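Local coordinates for diguanylate cyclase (Pseudomonas aeruginosa, PDB 5M3C), which is a two-domain protein that pairs a GGDEF domain, holding guanosine-5'-triphosphate and calcium, with a calcium-bound EAL domain, at residues 211-216 with 243-248; 320-325 with 345-350. All blocks are in the same frame, centred on the assembly; numbering follows the deposited sequence.

How the contacts relate
Both contacts lie in the EAL domain and follow one another along the chain, with neither nesting nor crossing. Contact 1 closes first: the chain leaves strand 206-217, makes helix 225-234 and returns on helix 238-259, whose residues 243-248 settle against 211-216. It then passes through strands 266-269 and 298-303 before reaching helix 312-324, where contact 2 opens. That excursion runs out along strand 327-333 and back through helix 340-345; the loop that follows, running into strand 350-353, then meets 320-325. Contact 1, buried, ties strand 206-217 to helix 238-259; contact 2, at the surface, ties helix 312-324 to the loop leading into strand 350-353. Their centres are about 22 Å apart.

Contact 1: 211-216 with 243-248; sequences ALVRWY and DWVLEH
Val213, on strand 206-217, meets Val245 of helix 238-259 methyl to methyl: Val213 CG2 lies 3.2 Å from Val245 CG2, and Val245 CG1 follows at 4.0 Å from the same Val213 CG2. The two valines share a rotamer, each with CG1 anti to the backbone N (chi1 -162° in Val213, 170° in Val245), which leaves CG2 beside the N on both. Their CB branches point at one another but the side chains meet at a slant, with Val213 CG2 nearer to CG2 of Val245 than to its CG1. Trp244 adds the margin of the contact. Its CZ3 approaches Val213 CG1 obliquely at 4.5 Å, while Val245 CG2 sits at the edge of the same indole, in its plane. The setting is a beta-alpha-beta crossover of the barrel-like EAL domain, in which the strand is followed by helices and then by the parallel strand 266-269; Val268 of that strand also packs on Val245. Ala211 and Leu212 belong to the Glu-Ala-Leu signature that names the family, and Glu210 just before them binds calcium, about 10 Å from the Val213 side chain. One turn along the helix, His248 lies over a face of the Trp244 indole, with CD2 3.3 Å above the plane and offset toward the rim. Trp244 NE1 donates its hydrogen bond to Asp189 OD1, which anchors the far side of the indole; His248 NE2 is near NE1 but badly angled for a bond.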
ATOM      1  N   ALA B 211     -12.739   9.707 -23.676  1.00 53.97           N
ATOM      2  CA  ALA B 211     -13.672   8.664 -24.077  1.00 52.59           C
ATOM      3  C   ALA B 211     -14.061   7.838 -22.860  1.00 51.59           C
ATOM      4  O   ALA B 211     -13.205   7.298 -22.168  1.00 51.90           O
ATOM      5  CB  ALA B 211     -13.053   7.778 -25.145  1.00 52.17           C
ATOM      6  N   LEU B 212     -15.363   7.748 -22.614  1.00 51.26           N
ATOM      7  CA  LEU B 212     -15.893   7.100 -21.423  1.00 50.68           C
ATOM      8  C   LEU B 212     -16.893   6.014 -21.801  1.00 50.76           C
ATOM      9  O   LEU B 212     -17.872   6.277 -22.500  1.00 51.52           O
ATOM     10  CB  LEU B 212     -16.575   8.142 -20.539  1.00 50.36           C
ATOM     11  CG  LEU B 212     -15.672   9.289 -20.079  1.00 50.24           C
ATOM     12  CD1 LEU B 212     -16.491  10.522 -19.731  1.00 50.18           C
ATOM     13  CD2 LEU B 212     -14.821   8.851 -18.898  1.00 50.58           C
ATOM     14  N   VAL B 213     -16.653   4.798 -21.320  1.00 50.30           N
ATOM     15  CA  VAL B 213     -17.498   3.659 -21.668  1.00 50.19           C
ATOM     16  C   VAL B 213     -18.851   3.729 -20.969  1.00 50.09           C
ATOM     17  O   VAL B 213     -18.931   3.979 -19.767  1.00 50.39           O
ATOM     18  CB  VAL B 213     -16.839   2.324 -21.286  1.00 50.48           C
ATOM     19  CG1 VAL B 213     -17.498   1.180 -22.040  1.00 50.27           C
ATOM     20  CG2 VAL B 213     -15.350   2.358 -21.579  1.00 51.58           C
ATOM     21  N   ARG B 214     -19.909   3.500 -21.736  1.00 50.23           N
ATOM     22  CA  ARG B 214     -21.262   3.468 -21.205  1.00 50.80           C
ATOM     23  C   ARG B 214     -21.923   2.153 -21.580  1.00 48.95           C
ATOM     24  O   ARG B 214     -21.535   1.509 -22.553  1.00 47.78           O
ATOM     25  CB  ARG B 214     -22.087   4.625 -21.770  1.00 53.76           C
ATOM     26  CG  ARG B 214     -21.710   5.997 -21.230  1.00 55.97           C
ATOM     27  CD  ARG B 214     -22.194   6.190 -19.803  1.00 57.58           C
ATOM     28  NE  ARG B 214     -22.179   7.597 -19.411  1.00 59.63           N
ATOM     29  CZ  ARG B 214     -21.120   8.234 -18.918  1.00 61.21           C
ATOM     30  NH1 ARG B 214     -19.964   7.598 -18.751  1.00 60.93           N
ATOM     31  NH2 ARG B 214     -21.214   9.516 -18.589  1.00 62.33           N
ATOM     32  N   TRP B 215     -22.926   1.758 -20.805  1.00 47.38           N
ATOM     33  CA  TRP B 215     -23.658   0.532 -21.082  1.00 46.59           C
ATOM     34  C   TRP B 215     -25.119   0.687 -20.695  1.00 46.63           C
ATOM     35  O   TRP B 215     -25.448   0.758 -19.514  1.00 47.13           O
ATOM     36  CB  TRP B 215     -23.028  -0.649 -20.332  1.00 45.92           C
ATOM     37  CG  TRP B 215     -23.671  -1.983 -20.622  1.00 45.49           C
ATOM     38  CD1 TRP B 215     -24.394  -2.323 -21.729  1.00 45.42           C
ATOM     39  CD2 TRP B 215     -23.620  -3.158 -19.804  1.00 45.05           C
ATOM     40  NE1 TRP B 215     -24.808  -3.630 -21.642  1.00 45.22           N
ATOM     41  CE2 TRP B 215     -24.343  -4.166 -20.471  1.00 44.84           C
ATOM     42  CE3 TRP B 215     -23.037  -3.455 -18.568  1.00 45.21           C
ATOM     43  CZ2 TRP B 215     -24.498  -5.447 -19.948  1.00 44.63           C
ATOM     44  CZ3 TRP B 215     -23.193  -4.729 -18.049  1.00 45.08           C
ATOM     45  CH2 TRP B 215     -23.918  -5.707 -18.738  1.00 44.92           C
ATOM     46  N   TYR B 216     -25.992   0.757 -21.696  1.00 46.84           N
ATOM     47  CA  TYR B 216     -27.427   0.770 -21.452  1.00 47.51           C
ATOM     48  C   TYR B 216     -28.034  -0.580 -21.794  1.00 47.50           C
ATOM     49  O   TYR B 216     -27.742  -1.154 -22.844  1.00 47.54           O
ATOM     50  CB  TYR B 216     -28.128   1.852 -22.272  1.00 48.69           C
ATOM     51  CG  TYR B 216     -29.639   1.780 -22.167  1.00 50.24           C
ATOM     52  CD1 TYR B 216     -30.307   2.325 -21.072  1.00 50.86           C
ATOM     53  CD2 TYR B 216     -30.398   1.154 -23.147  1.00 51.07           C
ATOM     54  CE1 TYR B 216     -31.685   2.255 -20.962  1.00 50.72           C
ATOM     55  CE2 TYR B 216     -31.778   1.081 -23.047  1.00 51.96           C
ATOM     56  CZ  TYR B 216     -32.416   1.633 -21.951  1.00 51.46           C
ATOM     57  OH  TYR B 216     -33.787   1.565 -21.841  1.00 51.66           O
ATOM     58  N   ASP B 243      -9.658  -3.821 -24.399  1.00 57.85           N
ATOM     59  CA  ASP B 243      -9.285  -3.948 -25.800  1.00 57.54           C
ATOM     60  C   ASP B 243     -10.365  -3.319 -26.669  1.00 56.17           C
ATOM     61  O   ASP B 243     -10.072  -2.530 -27.573  1.00 56.71           O
ATOM     62  CB  ASP B 243      -9.106  -5.419 -26.176  1.00 58.88           C
ATOM     63  CG  ASP B 243      -7.957  -5.634 -27.139  1.00 60.96           C
ATOM     64  OD1 ASP B 243      -6.792  -5.557 -26.693  1.00 62.45           O
ATOM     65  OD2 ASP B 243      -8.218  -5.885 -28.337  1.00 61.49           O
ATOM     66  N   TRP B 244     -11.615  -3.672 -26.381  1.00 53.95           N
ATOM     67  CA  TRP B 244     -12.762  -3.093 -27.074  1.00 52.63           C
ATOM     68  C   TRP B 244     -12.739  -1.578 -26.960  1.00 52.53           C
ATOM     69  O   TRP B 244     -12.898  -0.868 -27.951  1.00 51.76           O
ATOM     70  CB  TRP B 244     -14.069  -3.623 -26.483  1.00 51.82           C
ATOM     71  CG  TRP B 244     -15.285  -3.193 -27.247  1.00 51.03           C
ATOM     72  CD1 TRP B 244     -15.898  -3.877 -28.252  1.00 50.97           C
ATOM     73  CD2 TRP B 244     -16.032  -1.981 -27.073  1.00 50.64           C
ATOM     74  NE1 TRP B 244     -16.979  -3.170 -28.717  1.00 51.27           N
ATOM     75  CE2 TRP B 244     -17.084  -2.003 -28.009  1.00 50.65           C
ATOM     76  CE3 TRP B 244     -15.913  -0.883 -26.217  1.00 50.30           C
ATOM     77  CZ2 TRP B 244     -18.012  -0.971 -28.115  1.00 50.25           C
ATOM     78  CZ3 TRP B 244     -16.837   0.141 -26.323  1.00 50.49           C
ATOM     79  CH2 TRP B 244     -17.871   0.090 -27.265  1.00 50.43           C
ATOM     80  N   VAL B 245     -12.545  -1.088 -25.739  1.00 53.40           N
ATOM     81  CA  VAL B 245     -12.520   0.347 -25.492  1.00 55.25           C
ATOM     82  C   VAL B 245     -11.422   1.026 -26.307  1.00 56.44           C
ATOM     83  O   VAL B 245     -11.669   2.036 -26.972  1.00 57.72           O
ATOM     84  CB  VAL B 245     -12.321   0.661 -23.996  1.00 55.70           C
ATOM     85  CG1 VAL B 245     -12.044   2.143 -23.787  1.00 55.73           C
ATOM     86  CG2 VAL B 245     -13.544   0.233 -23.203  1.00 55.88           C
ATOM     87  N   LEU B 246     -10.214   0.473 -26.262  1.00 56.17           N
ATOM     88  CA  LEU B 246      -9.090   1.062 -26.983  1.00 56.94           C
ATOM     89  C   LEU B 246      -9.357   1.147 -28.487  1.00 58.74           C
ATOM     90  O   LEU B 246      -9.264   2.224 -29.083  1.00 60.04           O
ATOM     91  CB  LEU B 246      -7.807   0.273 -26.718  1.00 55.90           C
ATOM     92  CG  LEU B 246      -7.113   0.585 -25.392  1.00 55.30           C
ATOM     93  CD1 LEU B 246      -5.987  -0.403 -25.134  1.00 55.16           C
ATOM     94  CD2 LEU B 246      -6.588   2.013 -25.380  1.00 55.29           C
ATOM     95  N   GLU B 247      -9.692   0.013 -29.094  1.00 59.92           N
ATOM     96  CA  GLU B 247      -9.912  -0.047 -30.538  1.00 60.62           C
ATOM     97  C   GLU B 247     -10.955   0.969 -30.987  1.00 60.80           C
ATOM     98  O   GLU B 247     -10.742   1.720 -31.945  1.00 62.46           O
ATOM     99  CB  GLU B 247     -10.353  -1.453 -30.949  1.00 61.88           C
ATOM    100  CG  GLU B 247     -10.490  -1.641 -32.453  1.00 63.25           C
ATOM    101  CD  GLU B 247     -10.832  -3.069 -32.843  1.00 64.03           C
ATOM    102  OE1 GLU B 247     -10.766  -3.388 -34.048  1.00 64.71           O
ATOM    103  OE2 GLU B 247     -11.168  -3.871 -31.945  1.00 63.73           O
ATOM    104  N   HIS B 248     -12.083   0.991 -30.289  1.00 60.67           N
ATOM    105  CA  HIS B 248     -13.173   1.895 -30.633  1.00 61.13           C
ATOM    106  C   HIS B 248     -12.801   3.345 -30.354  1.00 61.26           C
ATOM    107  O   HIS B 248     -13.207   4.248 -31.088  1.00 62.05           O
ATOM    108  CB  HIS B 248     -14.437   1.513 -29.868  1.00 61.68           C
ATOM    109  CG  HIS B 248     -15.106   0.283 -30.396  1.00 62.11           C
ATOM    110  ND1 HIS B 248     -16.217   0.333 -31.209  1.00 63.35           N
ATOM    111  CD2 HIS B 248     -14.812  -1.028 -30.241  1.00 62.04           C
ATOM    112  CE1 HIS B 248     -16.584  -0.895 -31.526  1.00 63.77           C
ATOM    113  NE2 HIS B 248     -15.747  -1.741 -30.952  1.00 62.97           N
TER

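Contact 2: 320-325 with 345-350; sequences GLKRLG and RLPLDI
Lys322, near the end of helix 312-324, faces Pro347 with their CA atoms 7.3 Å apart, where the irregular segment 345-350 makes an inverse gamma turn centred on the proline. The lysine carries the whole contact from the helix. Its CB points at the other segment, and bends at chi2 (-68°) and chi3 (-70°) fold the chain along the turn before it straightens toward the ammonium group. On the way, Lys322 CG rests on the proline ring, 3.6 Å from Pro347 CB, and Lys322 CD passes 3.5 Å from Pro347 O. The lysine and proline side chains run alongside one another but head opposite ways. Beyond the turn, Lys322 NZ meets the carboxylate of Asp349, reaching in from the loop to face it. The salt bridge is bidentate: Lys322 NZ lies 3.0 Å from both Asp349 OD1 and Asp349 OD2, each of which accepts through its syn lone pair, on the side of the other oxygen. Leu328 N, on strand 327-333, gives OD2 a further hydrogen bond. The Asp349 carboxylate thus links helix 312-324, strand 327-333 and the loop entering strand 350-353. With the lysine on both oxygens and a backbone N-H on one, the carboxylate is fixed in rotation, and its negative charge is probably stabilised at this surface position.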
ATOM      1  N   GLY B 320       7.851   2.066 -22.409  1.00 85.91           N
ATOM      2  CA  GLY B 320       7.479   1.487 -23.698  1.00 84.00           C
ATOM      3  C   GLY B 320       6.317   2.211 -24.350  1.00 82.12           C
ATOM      4  O   GLY B 320       6.296   2.401 -25.567  1.00 82.90           O
ATOM      5  N   LEU B 321       5.346   2.618 -23.539  1.00 79.40           N
ATOM      6  CA  LEU B 321       4.189   3.345 -24.042  1.00 78.39           C
ATOM      7  C   LEU B 321       4.598   4.727 -24.536  1.00 79.07           C
ATOM      8  O   LEU B 321       4.058   5.223 -25.523  1.00 78.79           O
ATOM      9  CB  LEU B 321       3.113   3.463 -22.959  1.00 77.69           C
ATOM     10  CG  LEU B 321       2.418   2.156 -22.563  1.00 76.22           C
ATOM     11  CD1 LEU B 321       1.439   2.385 -21.423  1.00 75.38           C
ATOM     12  CD2 LEU B 321       1.708   1.542 -23.759  1.00 76.05           C
ATOM     13  N   LYS B 322       5.557   5.345 -23.851  1.00 80.55           N
ATOM     14  CA  LYS B 322       6.063   6.651 -24.267  1.00 82.71           C
ATOM     15  C   LYS B 322       6.894   6.529 -25.541  1.00 83.58           C
ATOM     16  O   LYS B 322       6.859   7.406 -26.406  1.00 84.00           O
ATOM     17  CB  LYS B 322       6.900   7.287 -23.157  1.00 82.50           C
ATOM     18  CG  LYS B 322       6.074   7.906 -22.045  1.00 83.11           C
ATOM     19  CD  LYS B 322       5.302   9.130 -22.519  1.00 83.93           C
ATOM     20  CE  LYS B 322       6.219  10.310 -22.797  1.00 84.26           C
ATOM     21  NZ  LYS B 322       5.450  11.541 -23.131  1.00 83.88           N
ATOM     22  N   ARG B 323       7.631   5.430 -25.649  1.00 83.59           N
ATOM     23  CA  ARG B 323       8.442   5.156 -26.826  1.00 84.62           C
ATOM     24  C   ARG B 323       7.557   5.149 -28.070  1.00 83.40           C
ATOM     25  O   ARG B 323       7.991   5.542 -29.152  1.00 84.11           O
ATOM     26  CB  ARG B 323       9.147   3.808 -26.671  1.00 86.57           C
ATOM     27  CG  ARG B 323      10.591   3.785 -27.154  1.00 88.14           C
ATOM     28  CD  ARG B 323      11.323   2.566 -26.613  1.00 88.93           C
ATOM     29  NE  ARG B 323      11.155   2.432 -25.166  1.00 90.18           N
ATOM     30  CZ  ARG B 323      11.472   1.346 -24.466  1.00 90.58           C
ATOM     31  NH1 ARG B 323      11.275   1.323 -23.153  1.00 89.48           N
ATOM     32  NH2 ARG B 323      11.981   0.282 -25.074  1.00 91.82           N
ATOM     33  N   LEU B 324       6.314   4.702 -27.908  1.00 81.67           N
ATOM     34  CA  LEU B 324       5.344   4.718 -29.002  1.00 80.75           C
ATOM     35  C   LEU B 324       4.892   6.133 -29.333  1.00 78.41           C
ATOM     36  O   LEU B 324       4.569   6.428 -30.481  1.00 78.49           O
ATOM     37  CB  LEU B 324       4.117   3.867 -28.665  1.00 82.13           C
ATOM     38  CG  LEU B 324       4.220   2.369 -28.949  1.00 83.41           C
ATOM     39  CD1 LEU B 324       2.854   1.718 -28.805  1.00 83.28           C
ATOM     40  CD2 LEU B 324       4.791   2.111 -30.339  1.00 84.19           C
ATOM     41  N   GLY B 325       4.857   6.997 -28.324  1.00 76.38           N
ATOM     42  CA  GLY B 325       4.508   8.399 -28.533  1.00 75.76           C
ATOM     43  C   GLY B 325       3.186   8.803 -27.909  1.00 74.41           C
ATOM     44  O   GLY B 325       2.813   9.977 -27.940  1.00 73.99           O
ATOM     45  N   ARG B 345       9.716   9.703 -11.392  1.00 71.36           N
ATOM     46  CA  ARG B 345      10.318   8.674 -12.242  1.00 71.98           C
ATOM     47  C   ARG B 345       9.375   8.225 -13.362  1.00 72.42           C
ATOM     48  O   ARG B 345       9.811   7.616 -14.341  1.00 71.85           O
ATOM     49  CB  ARG B 345      10.746   7.465 -11.399  1.00 71.77           C
ATOM     50  CG  ARG B 345      11.875   7.756 -10.418  1.00 71.47           C
ATOM     51  CD  ARG B 345      12.301   6.510  -9.657  1.00 69.92           C
ATOM     52  N   LEU B 346       8.089   8.529 -13.214  1.00 72.92           N
ATOM     53  CA  LEU B 346       7.098   8.200 -14.234  1.00 72.36           C
ATOM     54  C   LEU B 346       7.102   9.238 -15.350  1.00 72.04           C
ATOM     55  O   LEU B 346       7.073  10.440 -15.082  1.00 71.40           O
ATOM     56  CB  LEU B 346       5.699   8.134 -13.623  1.00 72.00           C
ATOM     57  CG  LEU B 346       5.505   7.139 -12.482  1.00 71.44           C
ATOM     58  CD1 LEU B 346       4.089   7.243 -11.936  1.00 71.13           C
ATOM     59  CD2 LEU B 346       5.809   5.723 -12.944  1.00 71.11           C
ATOM     60  N   PRO B 347       7.127   8.776 -16.609  1.00 71.76           N
ATOM     61  CA  PRO B 347       7.095   9.683 -17.749  1.00 72.17           C
ATOM     62  C   PRO B 347       5.681  10.191 -18.020  1.00 70.51           C
ATOM     63  O   PRO B 347       5.133   9.974 -19.100  1.00 69.80           O
ATOM     64  CB  PRO B 347       7.593   8.808 -18.899  1.00 72.92           C
ATOM     65  CG  PRO B 347       7.166   7.428 -18.526  1.00 72.81           C
ATOM     66  CD  PRO B 347       7.183   7.362 -17.023  1.00 72.18           C
ATOM     67  N   LEU B 348       5.102  10.863 -17.032  1.00 68.65           N
ATOM     68  CA  LEU B 348       3.751  11.386 -17.151  1.00 67.66           C
ATOM     69  C   LEU B 348       3.750  12.686 -17.939  1.00 66.75           C
ATOM     70  O   LEU B 348       4.766  13.371 -18.022  1.00 68.77           O
ATOM     71  CB  LEU B 348       3.158  11.626 -15.764  1.00 67.14           C
ATOM     72  CG  LEU B 348       3.041  10.373 -14.897  1.00 67.06           C
ATOM     73  CD1 LEU B 348       2.721  10.742 -13.457  1.00 67.17           C
ATOM     74  CD2 LEU B 348       1.988   9.437 -15.468  1.00 67.22           C
ATOM     75  N   ASP B 349       2.603  13.017 -18.519  1.00 65.27           N
ATOM     76  CA  ASP B 349       2.429  14.290 -19.205  1.00 65.34           C
ATOM     77  C   ASP B 349       1.334  15.104 -18.523  1.00 65.07           C
ATOM     78  O   ASP B 349       1.412  16.334 -18.441  1.00 65.18           O
ATOM     79  CB  ASP B 349       2.059  14.054 -20.671  1.00 65.95           C
ATOM     80  CG  ASP B 349       3.125  13.287 -21.426  1.00 66.53           C
ATOM     81  OD1 ASP B 349       4.272  13.776 -21.498  1.00 68.59           O
ATOM     82  OD2 ASP B 349       2.816  12.198 -21.954  1.00 65.21           O
ATOM     83  N   ILE B 350       0.318  14.404 -18.027  1.00 64.58           N
ATOM     84  CA  ILE B 350      -0.864  15.044 -17.464  1.00 64.22           C
ATOM     85  C   ILE B 350      -1.058  14.652 -16.000  1.00 62.77           C
ATOM     86  O   ILE B 350      -0.658  13.569 -15.581  1.00 62.40           O
ATOM     87  CB  ILE B 350      -2.128  14.644 -18.255  1.00 64.24           C
ATOM     88  CG1 ILE B 350      -1.928  14.888 -19.756  1.00 64.31           C
ATOM     89  CG2 ILE B 350      -3.350  15.392 -17.741  1.00 64.07           C
ATOM     90  CD1 ILE B 350      -1.759  16.343 -20.134  1.00 65.06           C
TER